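Local coordinates for porphyranase B (Zobellia galactanivorans, PDB 3JUU), which hydrolyses the sulfated red-algal polysaccharide porphyran at the linkages between beta-D-galactopyranose and alpha-L-galactopyranose-6-sulfate, releasing mostly disaccharides, at residues N117-E130 and I234-N248. Numbering follows the deposited sequence.
Sequences NKTFMSSTFWLINE and IEMYLRMVVETYDWN
R239 lies across the indole of W126, its aliphatic stem flat on one ring face. CB of R239 sits 3.4 Å from the centroid of the five-membered ring, a CH-pi contact, and CG and CD continue over the six-membered ring. The R239 chain turns at chi2 (-79°) and carries its guanidinium past the ring to CG2 of I128, which packs on one guanidinium face. There NH2 of R239 forms a salt bridge with OE2 of E130 (3.1 Å). The oxygen lies in the guanidinium plane and uses its anti lone pair, the one away from OE1. A water joins E130 OE2 to R239 NH1. The backbones of W126 and R239 form an antiparallel hydrogen-bonded pair, with W126 N to R239 O at 3.0 Å. I128 and Y237 pair in the same way. Strands 122-128 and 237-242 are adjacent antiparallel strands in the beta-sandwich (jelly roll) of family GH16. With an alanine at W126 the indole is gone, and the R239 stem would probably lose its support on that face, with a gap opened beside V241. Toward the substrate site, OG1 of T124 donates to V241 O (2.7 Å). Further along, S122 and E243 are bonded three times. S122 N donates to E243 O (2.9 Å), E243 N donates to S122 OG, and that hydroxyl donates to OE2 of E243 (2.7 Å). The last bond helps hold OE2 of the carboxylate, which probably binds substrate; OE1 forms a salt bridge with R57.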
ATOM      1  N   ASN A 117      -7.957  -8.575   3.374  1.00  8.70           N
ATOM      2  CA  ASN A 117      -8.201  -9.712   4.297  1.00  9.90           C
ATOM      3  C   ASN A 117      -9.208  -9.308   5.338  1.00 10.14           C
ATOM      4  O   ASN A 117      -9.341  -8.145   5.636  1.00  9.05           O
ATOM      5  CB  ASN A 117      -6.906 -10.309   4.877  1.00  9.93           C
ATOM      6  CG  ASN A 117      -6.233  -9.402   5.891  1.00  8.05           C
ATOM      7  OD1 ASN A 117      -6.782  -9.168   6.977  1.00 10.16           O
ATOM      8  ND2 ASN A 117      -5.038  -8.943   5.574  1.00  9.71           N
ATOM      9  N   LYS A 118      -9.897 -10.287   5.921  1.00  9.73           N
ATOM     10  CA  LYS A 118     -10.917 -10.086   6.955  1.00 10.51           C
ATOM     11  C   LYS A 118     -10.363 -10.309   8.398  1.00 13.17           C
ATOM     12  O   LYS A 118     -11.045 -10.867   9.288  1.00 17.55           O
ATOM     13  CB  LYS A 118     -12.026 -11.110   6.661  1.00 10.82           C
ATOM     14  CG  LYS A 118     -13.300 -10.804   7.419  1.00 11.19           C
ATOM     15  CD  LYS A 118     -14.416 -11.835   6.891  1.00 15.64           C
ATOM     16  CE  LYS A 118     -15.690 -11.549   7.661  1.00 20.96           C
ATOM     17  NZ  LYS A 118     -16.775 -12.492   7.312  1.00 24.33           N
ATOM     18  N   THR A 119      -9.135  -9.882   8.638  1.00 10.14           N
ATOM     19  CA  THR A 119      -8.467 -10.057   9.945  1.00  8.87           C
ATOM     20  C   THR A 119      -8.067  -8.699  10.549  1.00  9.54           C
ATOM     21  O   THR A 119      -8.254  -7.624   9.939  1.00  9.62           O
ATOM     22  CB  THR A 119      -7.144 -10.894   9.885  1.00  8.80           C
ATOM     23  OG1 THR A 119      -6.046 -10.070   9.440  1.00 10.62           O
ATOM     24  CG2 THR A 119      -7.283 -12.097   8.921  1.00  7.88           C
ATOM     25  N   PHE A 120      -7.573  -8.749  11.765  1.00  8.95           N
ATOM     26  CA  PHE A 120      -7.116  -7.490  12.407  1.00  9.13           C
ATOM     27  C   PHE A 120      -5.852  -6.882  11.785  1.00  7.98           C
ATOM     28  O   PHE A 120      -5.478  -5.726  12.176  1.00  8.27           O
ATOM     29  CB  PHE A 120      -6.870  -7.777  13.925  1.00  8.08           C
ATOM     30  CG  PHE A 120      -5.571  -8.522  14.217  1.00  8.50           C
ATOM     31  CD1 PHE A 120      -4.475  -7.833  14.786  1.00  9.07           C
ATOM     32  CD2 PHE A 120      -5.457  -9.903  14.006  1.00  9.84           C
ATOM     33  CE1 PHE A 120      -3.260  -8.460  15.061  1.00 10.39           C
ATOM     34  CE2 PHE A 120      -4.272 -10.576  14.323  1.00  9.47           C
ATOM     35  CZ  PHE A 120      -3.131  -9.865  14.835  1.00  9.84           C
ATOM     36  N   MET A 121      -5.179  -7.618  10.879  1.00  7.67           N
ATOM     37  CA  MET A 121      -3.958  -7.161  10.182  1.00  7.60           C
ATOM     38  C   MET A 121      -4.337  -6.377   8.918  1.00  8.00           C
ATOM     39  O   MET A 121      -5.448  -6.410   8.492  1.00  8.31           O
ATOM     40  CB  MET A 121      -3.039  -8.371   9.842  1.00  8.45           C
ATOM     41  CG  MET A 121      -2.546  -8.953  11.168  1.00  7.36           C
ATOM     42  SD  MET A 121      -1.473 -10.419  10.991  1.00 10.48           S
ATOM     43  CE  MET A 121      -0.007  -9.806  10.050  1.00 10.40           C
ATOM     44  N   SER A 122      -3.412  -5.546   8.463  1.00  8.15           N
ATOM     45  CA  SER A 122      -3.706  -4.582   7.418  1.00  8.45           C
ATOM     46  C   SER A 122      -3.792  -5.183   6.013  1.00  7.94           C
ATOM     47  O   SER A 122      -3.372  -6.369   5.748  1.00  8.53           O
ATOM     48  CB  SER A 122      -2.586  -3.513   7.464  1.00  5.70           C
ATOM     49  OG  SER A 122      -1.396  -4.030   6.839  1.00  9.51           O
ATOM     50  N   SER A 123      -4.352  -4.387   5.098  1.00  6.86           N
ATOM     51  CA  SER A 123      -4.218  -4.630   3.654  1.00  7.09           C
ATOM     52  C   SER A 123      -3.921  -3.278   2.999  1.00  8.88           C
ATOM     53  O   SER A 123      -4.712  -2.370   3.206  1.00  7.31           O
ATOM     54  CB  SER A 123      -5.551  -5.113   3.107  1.00  7.84           C
ATOM     55  OG  SER A 123      -5.879  -6.380   3.655  1.00 11.12           O
ATOM     56  N   THR A 124      -2.748  -3.120   2.354  1.00  8.77           N
ATOM     57  CA  THR A 124      -2.287  -1.781   2.024  1.00  9.09           C
ATOM     58  C   THR A 124      -1.714  -1.712   0.630  1.00  8.68           C
ATOM     59  O   THR A 124      -1.254  -2.754   0.037  1.00  9.52           O
ATOM     60  CB  THR A 124      -1.206  -1.296   3.025  1.00  9.63           C
ATOM     61  OG1 THR A 124       0.004  -2.068   2.861  1.00  9.98           O
ATOM     62  CG2 THR A 124      -1.693  -1.417   4.529  1.00  7.68           C
ATOM     63  N   PHE A 125      -1.668  -0.491   0.118  1.00  8.07           N
ATOM     64  CA  PHE A 125      -1.059  -0.253  -1.193  1.00  8.06           C
ATOM     65  C   PHE A 125      -0.536   1.197  -1.116  1.00  8.75           C
ATOM     66  O   PHE A 125      -1.353   2.106  -0.789  1.00  9.59           O
ATOM     67  CB  PHE A 125      -2.171  -0.306  -2.245  1.00  8.35           C
ATOM     68  CG  PHE A 125      -1.689  -0.048  -3.660  1.00  7.71           C
ATOM     69  CD1 PHE A 125      -0.554  -0.723  -4.185  1.00  9.76           C
ATOM     70  CD2 PHE A 125      -2.352   0.894  -4.494  1.00  8.63           C
ATOM     71  CE1 PHE A 125      -0.130  -0.473  -5.515  1.00 10.28           C
ATOM     72  CE2 PHE A 125      -1.941   1.133  -5.833  1.00  8.87           C
ATOM     73  CZ  PHE A 125      -0.823   0.501  -6.341  1.00 10.65           C
ATOM     74  N   TRP A 126       0.772   1.393  -1.325  1.00  7.61           N
ATOM     75  CA  TRP A 126       1.406   2.697  -1.000  1.00  9.01           C
ATOM     76  C   TRP A 126       2.739   2.875  -1.702  1.00  8.89           C
ATOM     77  O   TRP A 126       3.244   1.900  -2.339  1.00  8.85           O
ATOM     78  CB  TRP A 126       1.476   2.971   0.519  1.00  7.73           C
ATOM     79  CG  TRP A 126       2.092   1.843   1.400  1.00  7.69           C
ATOM     80  CD1 TRP A 126       1.506   0.624   1.650  1.00  9.06           C
ATOM     81  CD2 TRP A 126       3.357   1.844   2.072  1.00  5.56           C
ATOM     82  NE1 TRP A 126       2.337  -0.107   2.505  1.00 10.32           N
ATOM     83  CE2 TRP A 126       3.460   0.616   2.779  1.00  8.43           C
ATOM     84  CE3 TRP A 126       4.385   2.812   2.226  1.00 10.56           C
ATOM     85  CZ2 TRP A 126       4.604   0.236   3.536  1.00  8.81           C
ATOM     86  CZ3 TRP A 126       5.517   2.487   3.023  1.00 10.98           C
ATOM     87  CH2 TRP A 126       5.612   1.186   3.701  1.00 11.36           C
ATOM     88  N   LEU A 127       3.299   4.087  -1.568  1.00  9.28           N
ATOM     89  CA  LEU A 127       4.581   4.445  -2.202  1.00  9.28           C
ATOM     90  C   LEU A 127       5.407   5.047  -1.115  1.00  8.15           C
ATOM     91  O   LEU A 127       4.866   5.786  -0.265  1.00  8.13           O
ATOM     92  CB  LEU A 127       4.326   5.581  -3.277  1.00  7.82           C
ATOM     93  CG  LEU A 127       3.692   5.004  -4.571  1.00  9.47           C
ATOM     94  CD1 LEU A 127       2.853   6.036  -5.393  1.00  9.63           C
ATOM     95  CD2 LEU A 127       4.835   4.457  -5.438  1.00  8.65           C
ATOM     96  N   ILE A 128       6.718   4.819  -1.126  1.00  7.26           N
ATOM     97  CA  ILE A 128       7.584   5.544  -0.192  1.00  8.72           C
ATOM     98  C   ILE A 128       8.912   5.761  -0.917  1.00  8.25           C
ATOM     99  O   ILE A 128       9.293   4.969  -1.758  1.00 10.06           O
ATOM    100  CB  ILE A 128       7.675   4.771   1.210  1.00  8.16           C
ATOM    101  CG1 ILE A 128       8.382   5.605   2.279  1.00  9.94           C
ATOM    102  CG2 ILE A 128       8.407   3.386   1.005  1.00  9.52           C
ATOM    103  CD1 ILE A 128       8.310   5.078   3.655  1.00  8.11           C
ATOM    104  N   ASN A 129       9.651   6.804  -0.545  1.00  9.76           N
ATOM    105  CA  ASN A 129      10.991   6.958  -1.055  1.00 11.37           C
ATOM    106  C   ASN A 129      11.933   6.120  -0.169  1.00 13.28           C
ATOM    107  O   ASN A 129      11.494   5.479   0.818  1.00 13.59           O
ATOM    108  CB  ASN A 129      11.378   8.456  -1.098  1.00 10.36           C
ATOM    109  CG  ASN A 129      11.708   9.029   0.275  1.00 11.07           C
ATOM    110  OD1 ASN A 129      11.112   8.649   1.320  1.00 10.80           O
ATOM    111  ND2 ASN A 129      12.725   9.942   0.308  1.00 13.87           N
ATOM    112  N   GLU A 130      13.205   6.155  -0.490  1.00 13.51           N
ATOM    113  CA  GLU A 130      14.189   5.343   0.273  1.00 14.43           C
ATOM    114  C   GLU A 130      15.343   6.294   0.647  1.00 13.83           C
ATOM    115  O   GLU A 130      16.362   6.354  -0.023  1.00 14.89           O
ATOM    116  CB  GLU A 130      14.615   4.139  -0.599  1.00 14.77           C
ATOM    117  CG  GLU A 130      13.496   3.078  -0.583  1.00 17.58           C
ATOM    118  CD  GLU A 130      13.824   1.844  -1.394  1.00 19.57           C
ATOM    119  OE1 GLU A 130      14.871   1.844  -2.057  1.00 19.80           O
ATOM    120  OE2 GLU A 130      13.013   0.879  -1.401  1.00 17.12           O
ATOM    121  N   ILE A 234      10.627  13.207  -5.002  1.00 10.68           N
ATOM    122  CA  ILE A 234      11.729  12.196  -4.813  1.00 11.88           C
ATOM    123  C   ILE A 234      11.191  10.862  -5.354  1.00 12.68           C
ATOM    124  O   ILE A 234      10.014  10.547  -5.135  1.00 11.97           O
ATOM    125  CB  ILE A 234      12.214  12.016  -3.298  1.00 10.42           C
ATOM    126  CG1 ILE A 234      12.607  13.384  -2.660  1.00 11.69           C
ATOM    127  CG2 ILE A 234      13.455  11.069  -3.256  1.00 11.36           C
ATOM    128  CD1 ILE A 234      12.583  13.436  -1.198  1.00 11.64           C
ATOM    129  N   GLU A 235      12.044  10.100  -6.027  1.00 10.69           N
ATOM    130  CA  GLU A 235      11.673   8.758  -6.548  1.00 11.66           C
ATOM    131  C   GLU A 235      11.049   7.898  -5.456  1.00 10.70           C
ATOM    132  O   GLU A 235      11.541   7.867  -4.306  1.00 11.48           O
ATOM    133  CB  GLU A 235      12.978   8.025  -7.056  1.00 12.03           C
ATOM    134  CG  GLU A 235      12.645   6.749  -7.819  1.00 17.30           C
ATOM    135  CD  GLU A 235      13.931   6.045  -8.300  1.00 22.43           C
ATOM    136  OE1 GLU A 235      15.014   6.524  -7.942  1.00 28.08           O
ATOM    137  OE2 GLU A 235      13.855   4.987  -8.896  1.00 26.80           O
ATOM    138  N   MET A 236       9.954   7.222  -5.786  1.00 10.10           N
ATOM    139  CA  MET A 236       9.294   6.371  -4.787  1.00  9.31           C
ATOM    140  C   MET A 236       9.087   4.965  -5.335  1.00 10.11           C
ATOM    141  O   MET A 236       9.150   4.745  -6.536  1.00 11.97           O
ATOM    142  CB  MET A 236       7.958   6.970  -4.320  1.00  8.69           C
ATOM    143  CG  MET A 236       8.228   8.148  -3.367  1.00  7.73           C
ATOM    144  SD  MET A 236       6.798   8.575  -2.312  1.00 10.80           S
ATOM    145  CE  MET A 236       5.804   9.573  -3.358  1.00  7.40           C
ATOM    146  N   TYR A 237       8.851   4.008  -4.418  1.00 10.33           N
ATOM    147  CA  TYR A 237       8.779   2.557  -4.706  1.00 10.46           C
ATOM    148  C   TYR A 237       7.485   2.065  -4.174  1.00 11.43           C
ATOM    149  O   TYR A 237       7.064   2.565  -3.088  1.00 11.83           O
ATOM    150  CB  TYR A 237       9.926   1.805  -3.977  1.00  9.53           C
ATOM    151  CG  TYR A 237      11.308   2.316  -4.445  1.00 11.23           C
ATOM    152  CD1 TYR A 237      12.023   1.644  -5.491  1.00 13.90           C
ATOM    153  CD2 TYR A 237      11.837   3.540  -3.938  1.00 11.71           C
ATOM    154  CE1 TYR A 237      13.288   2.132  -5.943  1.00 15.18           C
ATOM    155  CE2 TYR A 237      13.074   4.043  -4.403  1.00 14.33           C
ATOM    156  CZ  TYR A 237      13.769   3.328  -5.423  1.00 17.33           C
ATOM    157  OH  TYR A 237      14.980   3.832  -5.883  1.00 19.10           O
ATOM    158  N   LEU A 238       6.895   1.080  -4.871  1.00 10.25           N
ATOM    159  CA  LEU A 238       5.608   0.511  -4.488  1.00 10.04           C
ATOM    160  C   LEU A 238       5.728  -0.434  -3.287  1.00  9.65           C
ATOM    161  O   LEU A 238       6.820  -1.051  -3.023  1.00  9.84           O
ATOM    162  CB  LEU A 238       4.963  -0.253  -5.635  1.00 11.61           C
ATOM    163  CG  LEU A 238       4.414   0.651  -6.758  1.00 13.46           C
ATOM    164  CD1 LEU A 238       4.185  -0.194  -8.032  1.00 13.36           C
ATOM    165  CD2 LEU A 238       3.116   1.366  -6.369  1.00 11.51           C
ATOM    166  N   ARG A 239       4.632  -0.498  -2.552  1.00  7.06           N
ATOM    167  CA  ARG A 239       4.537  -1.386  -1.397  1.00  9.37           C
ATOM    168  C   ARG A 239       3.152  -2.031  -1.396  1.00  9.69           C
ATOM    169  O   ARG A 239       2.124  -1.320  -1.490  1.00  9.99           O
ATOM    170  CB  ARG A 239       4.623  -0.600  -0.095  1.00  7.36           C
ATOM    171  CG  ARG A 239       5.966   0.126   0.114  1.00  7.45           C
ATOM    172  CD  ARG A 239       7.058  -0.911   0.613  1.00  8.40           C
ATOM    173  NE  ARG A 239       8.340  -0.239   0.808  1.00  7.98           N
ATOM    174  CZ  ARG A 239       9.308  -0.143  -0.107  1.00 11.44           C
ATOM    175  NH1 ARG A 239       9.117  -0.546  -1.327  1.00 10.26           N
ATOM    176  NH2 ARG A 239      10.471   0.405   0.262  1.00 13.27           N
ATOM    177  N   MET A 240       3.104  -3.360  -1.180  1.00  9.05           N
ATOM    178  CA  MET A 240       1.848  -4.049  -0.867  1.00  8.91           C
ATOM    179  C   MET A 240       2.181  -4.862   0.411  1.00  9.89           C
ATOM    180  O   MET A 240       3.024  -5.793   0.386  1.00  9.24           O
ATOM    181  CB  MET A 240       1.437  -4.994  -2.039  1.00 10.74           C
ATOM    182  CG  MET A 240       0.941  -4.230  -3.324  1.00 12.64           C
ATOM    183  SD  MET A 240       2.465  -3.889  -4.370  1.00 22.92           S
ATOM    184  CE  MET A 240       2.865  -5.458  -5.148  1.00 12.89           C
ATOM    185  N   VAL A 241       1.543  -4.505   1.524  1.00 10.16           N
ATOM    186  CA  VAL A 241       2.043  -4.960   2.835  1.00  9.00           C
ATOM    187  C   VAL A 241       0.862  -5.349   3.675  1.00  8.80           C
ATOM    188  O   VAL A 241      -0.200  -4.667   3.689  1.00  8.87           O
ATOM    189  CB  VAL A 241       2.904  -3.853   3.538  1.00  7.97           C
ATOM    190  CG1 VAL A 241       3.190  -4.201   5.049  1.00 12.01           C
ATOM    191  CG2 VAL A 241       4.237  -3.627   2.729  1.00 10.04           C
ATOM    192  N   VAL A 242       1.065  -6.401   4.458  1.00  8.51           N
ATOM    193  CA  VAL A 242       0.022  -6.892   5.369  1.00  7.87           C
ATOM    194  C   VAL A 242       0.755  -6.981   6.709  1.00  8.46           C
ATOM    195  O   VAL A 242       1.728  -7.746   6.842  1.00  8.53           O
ATOM    196  CB  VAL A 242      -0.471  -8.320   4.910  1.00  7.71           C
ATOM    197  CG1 VAL A 242      -1.332  -8.977   6.070  1.00  6.01           C
ATOM    198  CG2 VAL A 242      -1.312  -8.200   3.607  1.00  8.37           C
ATOM    199  N   GLU A 243       0.346  -6.168   7.686  1.00  8.12           N
ATOM    200  CA  GLU A 243       1.189  -5.948   8.892  1.00  8.97           C
ATOM    201  C   GLU A 243       0.289  -5.940  10.133  1.00  9.55           C
ATOM    202  O   GLU A 243      -0.952  -5.931   9.995  1.00  8.64           O
ATOM    203  CB  GLU A 243       1.840  -4.569   8.789  1.00  9.81           C
ATOM    204  CG  GLU A 243       0.887  -3.430   9.108  1.00  8.66           C
ATOM    205  CD  GLU A 243       1.129  -2.244   8.188  1.00 15.10           C
ATOM    206  OE1 GLU A 243       1.831  -1.305   8.641  1.00 12.08           O
ATOM    207  OE2 GLU A 243       0.611  -2.249   7.048  1.00 13.72           O
ATOM    208  N   THR A 244       0.878  -5.828  11.325  1.00  8.72           N
ATOM    209  CA  THR A 244       0.044  -5.458  12.508  1.00  8.46           C
ATOM    210  C   THR A 244       0.266  -3.939  12.752  1.00  9.24           C
ATOM    211  O   THR A 244       1.394  -3.429  12.658  1.00  9.36           O
ATOM    212  CB  THR A 244       0.506  -6.281  13.753  1.00  8.25           C
ATOM    213  OG1 THR A 244       1.948  -6.202  13.800  1.00  7.43           O
ATOM    214  CG2 THR A 244       0.091  -7.808  13.586  1.00 11.25           C
ATOM    215  N   TYR A 245      -0.814  -3.251  13.048  1.00  9.66           N
ATOM    216  CA  TYR A 245      -0.752  -1.876  13.540  1.00 10.30           C
ATOM    217  C   TYR A 245      -0.882  -1.873  15.072  1.00 10.22           C
ATOM    218  O   TYR A 245      -1.667  -2.608  15.618  1.00  8.26           O
ATOM    219  CB  TYR A 245      -2.013  -1.163  13.038  1.00 10.06           C
ATOM    220  CG  TYR A 245      -2.030  -0.876  11.574  1.00  8.93           C
ATOM    221  CD1 TYR A 245      -1.050  -0.117  10.973  1.00 10.03           C
ATOM    222  CD2 TYR A 245      -3.146  -1.289  10.797  1.00  9.75           C
ATOM    223  CE1 TYR A 245      -1.145   0.266   9.585  1.00 10.51           C
ATOM    224  CE2 TYR A 245      -3.243  -0.901   9.475  1.00  8.32           C
ATOM    225  CZ  TYR A 245      -2.233  -0.171   8.872  1.00 10.09           C
ATOM    226  OH  TYR A 245      -2.404   0.176   7.537  1.00 11.05           O
ATOM    227  N   ASP A 246      -0.111  -1.024  15.759  1.00 10.54           N
ATOM    228  CA  ASP A 246      -0.209  -0.958  17.229  1.00 12.08           C
ATOM    229  C   ASP A 246      -1.586  -0.607  17.705  1.00 13.54           C
ATOM    230  O   ASP A 246      -1.997  -1.000  18.822  1.00 14.31           O
ATOM    231  CB  ASP A 246       0.763   0.131  17.721  1.00 12.08           C
ATOM    232  CG  ASP A 246       2.234  -0.342  17.690  1.00 18.33           C
ATOM    233  OD1 ASP A 246       2.553  -1.521  17.342  1.00 18.83           O
ATOM    234  OD2 ASP A 246       3.073   0.492  17.968  1.00 19.70           O
ATOM    235  N   TRP A 247      -2.350   0.136  16.878  1.00 12.39           N
ATOM    236  CA  TRP A 247      -3.633   0.624  17.348  1.00 12.25           C
ATOM    237  C   TRP A 247      -4.756  -0.356  17.073  1.00 12.21           C
ATOM    238  O   TRP A 247      -5.908  -0.078  17.433  1.00 13.59           O
ATOM    239  CB  TRP A 247      -3.949   2.011  16.699  1.00 13.31           C
ATOM    240  CG  TRP A 247      -3.637   2.031  15.245  1.00 11.53           C
ATOM    241  CD1 TRP A 247      -2.489   2.439  14.659  1.00 17.35           C
ATOM    242  CD2 TRP A 247      -4.526   1.657  14.171  1.00 13.64           C
ATOM    243  NE1 TRP A 247      -2.589   2.338  13.305  1.00 17.17           N
ATOM    244  CE2 TRP A 247      -3.830   1.887  12.971  1.00 13.83           C
ATOM    245  CE3 TRP A 247      -5.804   1.144  14.132  1.00 14.15           C
ATOM    246  CZ2 TRP A 247      -4.372   1.613  11.713  1.00 17.58           C
ATOM    247  CZ3 TRP A 247      -6.372   0.859  12.851  1.00 21.72           C
ATOM    248  CH2 TRP A 247      -5.646   1.105  11.682  1.00 17.13           C
ATOM    249  N   ASN A 248      -4.422  -1.489  16.412  1.00 11.74           N
ATOM    250  CA  ASN A 248      -5.410  -2.537  16.179  1.00 10.03           C
ATOM    251  C   ASN A 248      -4.830  -3.878  16.712  1.00 10.76           C
ATOM    252  O   ASN A 248      -4.263  -4.692  15.935  1.00  9.05           O
ATOM    253  CB  ASN A 248      -5.759  -2.625  14.670  1.00 10.09           C
ATOM    254  CG  ASN A 248      -7.171  -3.171  14.434  1.00  9.66           C
ATOM    255  OD1 ASN A 248      -7.340  -4.123  13.655  1.00 13.51           O
ATOM    256  ND2 ASN A 248      -8.187  -2.627  15.173  1.00  7.86           N
TER
HETATM  257  O   HOH W   1      -3.224  -4.779  13.387  1.00  8.21           O
HETATM  258  O   HOH W   2      11.580  -1.100  -2.733  1.00 14.44           O
HETATM  259  O   HOH W   3      14.018   7.256  -2.978  1.00 16.32           O